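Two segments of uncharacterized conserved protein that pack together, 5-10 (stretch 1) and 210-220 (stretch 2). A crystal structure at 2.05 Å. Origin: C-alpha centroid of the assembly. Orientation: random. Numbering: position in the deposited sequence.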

# COMPACT_ATOMS: atom_id res chain seq x y z
N GLU A 5 10.32 -23.15 -10.19
CA GLU A 5 9.80 -23.26 -8.82
C GLU A 5 8.39 -22.67 -8.70
O GLU A 5 8.14 -21.51 -9.05
N HIS A 6 7.46 -23.49 -8.22
CA HIS A 6 6.05 -23.18 -8.43
C HIS A 6 5.32 -22.70 -7.18
O HIS A 6 5.45 -23.28 -6.10
N VAL A 7 4.58 -21.61 -7.34
CA VAL A 7 3.84 -21.01 -6.25
C VAL A 7 2.37 -21.03 -6.63
O VAL A 7 1.99 -20.53 -7.67
N ARG A 8 1.54 -21.64 -5.79
CA ARG A 8 0.12 -21.71 -6.07
C ARG A 8 -0.62 -20.64 -5.26
O ARG A 8 -0.50 -20.60 -4.03
N LEU A 9 -1.36 -19.79 -5.96
CA LEU A 9 -2.14 -18.71 -5.37
C LEU A 9 -3.62 -18.96 -5.54
O LEU A 9 -4.10 -19.13 -6.66
N ALA A 10 -4.36 -19.00 -4.43
CA ALA A 10 -5.82 -18.99 -4.52
C ALA A 10 -6.30 -17.55 -4.44
O ALA A 10 -5.87 -16.79 -3.57
N THR A 210 4.74 -28.98 3.97
CA THR A 210 4.88 -29.43 2.59
C THR A 210 4.71 -28.30 1.57
O THR A 210 5.20 -28.41 0.44
N ILE A 211 4.01 -27.23 1.94
CA ILE A 211 3.75 -26.16 0.97
C ILE A 211 4.99 -25.31 0.68
O ILE A 211 5.99 -25.35 1.41
N ASN A 212 4.91 -24.53 -0.39
CA ASN A 212 6.04 -23.73 -0.83
C ASN A 212 6.04 -22.37 -0.13
O ASN A 212 5.68 -21.35 -0.72
N TYR A 213 6.46 -22.38 1.12
CA TYR A 213 6.45 -21.19 1.95
C TYR A 213 7.48 -20.17 1.47
O TYR A 213 7.24 -18.96 1.47
N GLN A 214 8.62 -20.68 1.02
CA GLN A 214 9.70 -19.83 0.56
C GLN A 214 9.25 -19.02 -0.65
O GLN A 214 9.44 -17.81 -0.70
N GLY A 215 8.65 -19.70 -1.62
CA GLY A 215 8.15 -19.02 -2.80
C GLY A 215 6.98 -18.09 -2.48
O GLY A 215 6.89 -16.99 -3.03
N ALA A 216 6.08 -18.54 -1.61
CA ALA A 216 4.92 -17.73 -1.23
C ALA A 216 5.35 -16.47 -0.48
O ALA A 216 4.86 -15.36 -0.74
N LYS A 217 6.28 -16.61 0.45
CA LYS A 217 6.76 -15.42 1.14
C LYS A 217 7.54 -14.47 0.20
O LYS A 217 7.45 -13.26 0.34
N ALA A 218 8.29 -15.01 -0.75
CA ALA A 218 8.94 -14.14 -1.73
C ALA A 218 7.90 -13.31 -2.52
O ALA A 218 8.10 -12.12 -2.78
N PHE A 219 6.80 -13.93 -2.90
CA PHE A 219 5.77 -13.24 -3.68
C PHE A 219 5.14 -12.15 -2.84
O PHE A 219 4.96 -11.02 -3.30
N SER A 220 4.82 -12.48 -1.59
CA SER A 220 4.21 -11.52 -0.68
C SER A 220 5.17 -10.36 -0.42
O SER A 220 4.77 -9.21 -0.54

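What anchors the beginning of the strand to the start of the helix? Glu5 directs its CA-to-CB bond toward stretch 2, with chi1 between wells at -117° and chi2 m, and this brings its carboxylate to the side-chain amide of Asn212: OE1 of Glu5 lies 2.7 Å from ND2 of Asn212. His6, chi1 m, has its CA-to-CB bond directed away from stretch 2 and contributes its backbone instead. Asn212 ND2 donates a hydrogen bond to His6 O at 2.7 Å, nearly straight with an angle of 165° at the hydrogen.

How can one asparagine serve both the strand and its own helix? The CA-to-CB bond of Asn212 points toward stretch 1, chi1 is t, and the two ends of its amide do different work. While ND2 reaches the strand, OD1 accepts a hydrogen bond from Gly215 N, 3.0 Å away, capping the helix that begins at Tyr213. The side chain thus satisfies a free backbone NH of the first turn and ties that turn to the strand through the carbonyl of His6.

Why does Val7 come so close to the helix? Its CA is 5.9 Å from the CA of Gly215, which has no side chain to keep the backbones apart. The CA-to-CB bond of Val7 runs sideways to stretch 2, and with chi1 t its CG2 rests 3.8 Å from Gly215 C and 3.9 Å from Asn212 ND2. A CB modelled on Gly215 would point toward the strand and lie only 2.8 Å from Val7 CG2, a clash; it would also crowd ND2 of Asn212. The other methyl of Val7, CG1, packs on the next residue of the helix, 4.1 Å from Ala216 CA and 4.5 Å from Ala216 CB, so the small alanine extends the apolar surface over which the valine sits.

Where do the last side chains of the strand go? The CA-to-CB bond of Arg8 runs sideways, with chi1 m, chi2 t and chi3 m, but the end of the side chain comes nearer to stretch 2, where Arg8 NH2 lies 4.1 Å from Ile211 CG2. This is a contact with a methyl group rather than a polar pairing, and NE is hydrogen-bonded elsewhere in the structure. The CA-to-CB bonds of Leu9, with chi1 t and chi2 p, and Phe219, chi1 also t, each point toward the opposing stretch. CD2 of Leu9 approaches CE2 of Phe219 to 4.2 Å at the edge of the ring, near its plane. Ala10 is already beyond reach of stretch 2.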

# COMPACT_ATOMS: atom_id res chain seq x y z
CB GLU A 5 10.77 -22.62 -7.84
CG GLU A 5 11.33 -23.62 -6.85
CD GLU A 5 10.24 -24.16 -5.98
OE1 GLU A 5 9.29 -23.38 -5.74
OE2 GLU A 5 10.32 -25.33 -5.55
CB HIS A 6 5.34 -24.36 -9.10
CG HIS A 6 5.77 -24.56 -10.52
ND1 HIS A 6 5.11 -23.99 -11.59
CD2 HIS A 6 6.82 -25.23 -11.05
CE1 HIS A 6 5.72 -24.33 -12.71
NE2 HIS A 6 6.76 -25.08 -12.41
CB VAL A 7 4.27 -19.54 -6.02
CG1 VAL A 7 3.52 -18.96 -4.83
CG2 VAL A 7 5.79 -19.44 -5.84
CB ARG A 8 -0.41 -23.11 -5.74
CG ARG A 8 0.28 -24.22 -6.52
CD ARG A 8 -0.30 -25.59 -6.20
NE ARG A 8 -0.02 -26.01 -4.83
CZ ARG A 8 1.14 -25.84 -4.22
NH1 ARG A 8 2.16 -25.28 -4.87
NH2 ARG A 8 1.29 -26.24 -2.96
CB LEU A 9 -1.80 -17.38 -6.08
CG LEU A 9 -2.69 -16.18 -5.69
CD1 LEU A 9 -2.48 -15.79 -4.20
CD2 LEU A 9 -2.44 -14.99 -6.62
CB ALA A 10 -6.46 -19.84 -3.38
CB THR A 210 3.88 -30.57 2.24
OG1 THR A 210 2.55 -30.20 2.66
CG2 THR A 210 4.30 -31.84 2.94
CB ILE A 211 2.49 -25.28 1.30
CG1 ILE A 211 2.60 -24.64 2.68
CG2 ILE A 211 1.19 -26.07 1.14
CD1 ILE A 211 3.35 -23.34 2.68
CB ASN A 212 6.02 -23.58 -2.35
CG ASN A 212 7.26 -22.88 -2.88
OD1 ASN A 212 8.19 -22.60 -2.12
ND2 ASN A 212 7.28 -22.60 -4.18
CB TYR A 213 6.71 -21.55 3.41
CG TYR A 213 6.77 -20.35 4.33
CD1 TYR A 213 5.61 -19.76 4.79
CD2 TYR A 213 7.98 -19.82 4.73
CE1 TYR A 213 5.65 -18.66 5.62
CE2 TYR A 213 8.03 -18.70 5.58
CZ TYR A 213 6.86 -18.14 6.02
OH TYR A 213 6.88 -17.05 6.86
CB GLN A 214 10.93 -20.65 0.19
CG GLN A 214 12.06 -19.82 -0.38
CD GLN A 214 13.35 -20.60 -0.54
OE1 GLN A 214 13.34 -21.76 -0.96
NE2 GLN A 214 14.48 -19.96 -0.20
CB ALA A 216 3.93 -18.56 -0.38
CB LYS A 217 7.58 -15.76 2.39
CG LYS A 217 7.90 -14.49 3.18
CD LYS A 217 8.45 -14.77 4.55
CE LYS A 217 8.72 -13.46 5.30
NZ LYS A 217 9.81 -12.68 4.63
CB ALA A 218 9.82 -14.96 -2.68
CB PHE A 219 4.71 -14.25 -4.15
CG PHE A 219 3.72 -13.69 -5.13
CD1 PHE A 219 4.09 -12.70 -6.02
CD2 PHE A 219 2.43 -14.18 -5.18
CE1 PHE A 219 3.19 -12.18 -6.92
CE2 PHE A 219 1.51 -13.67 -6.07
CZ PHE A 219 1.90 -12.67 -6.96
CB SER A 220 3.81 -12.18 0.65
OG SER A 220 3.31 -11.21 1.56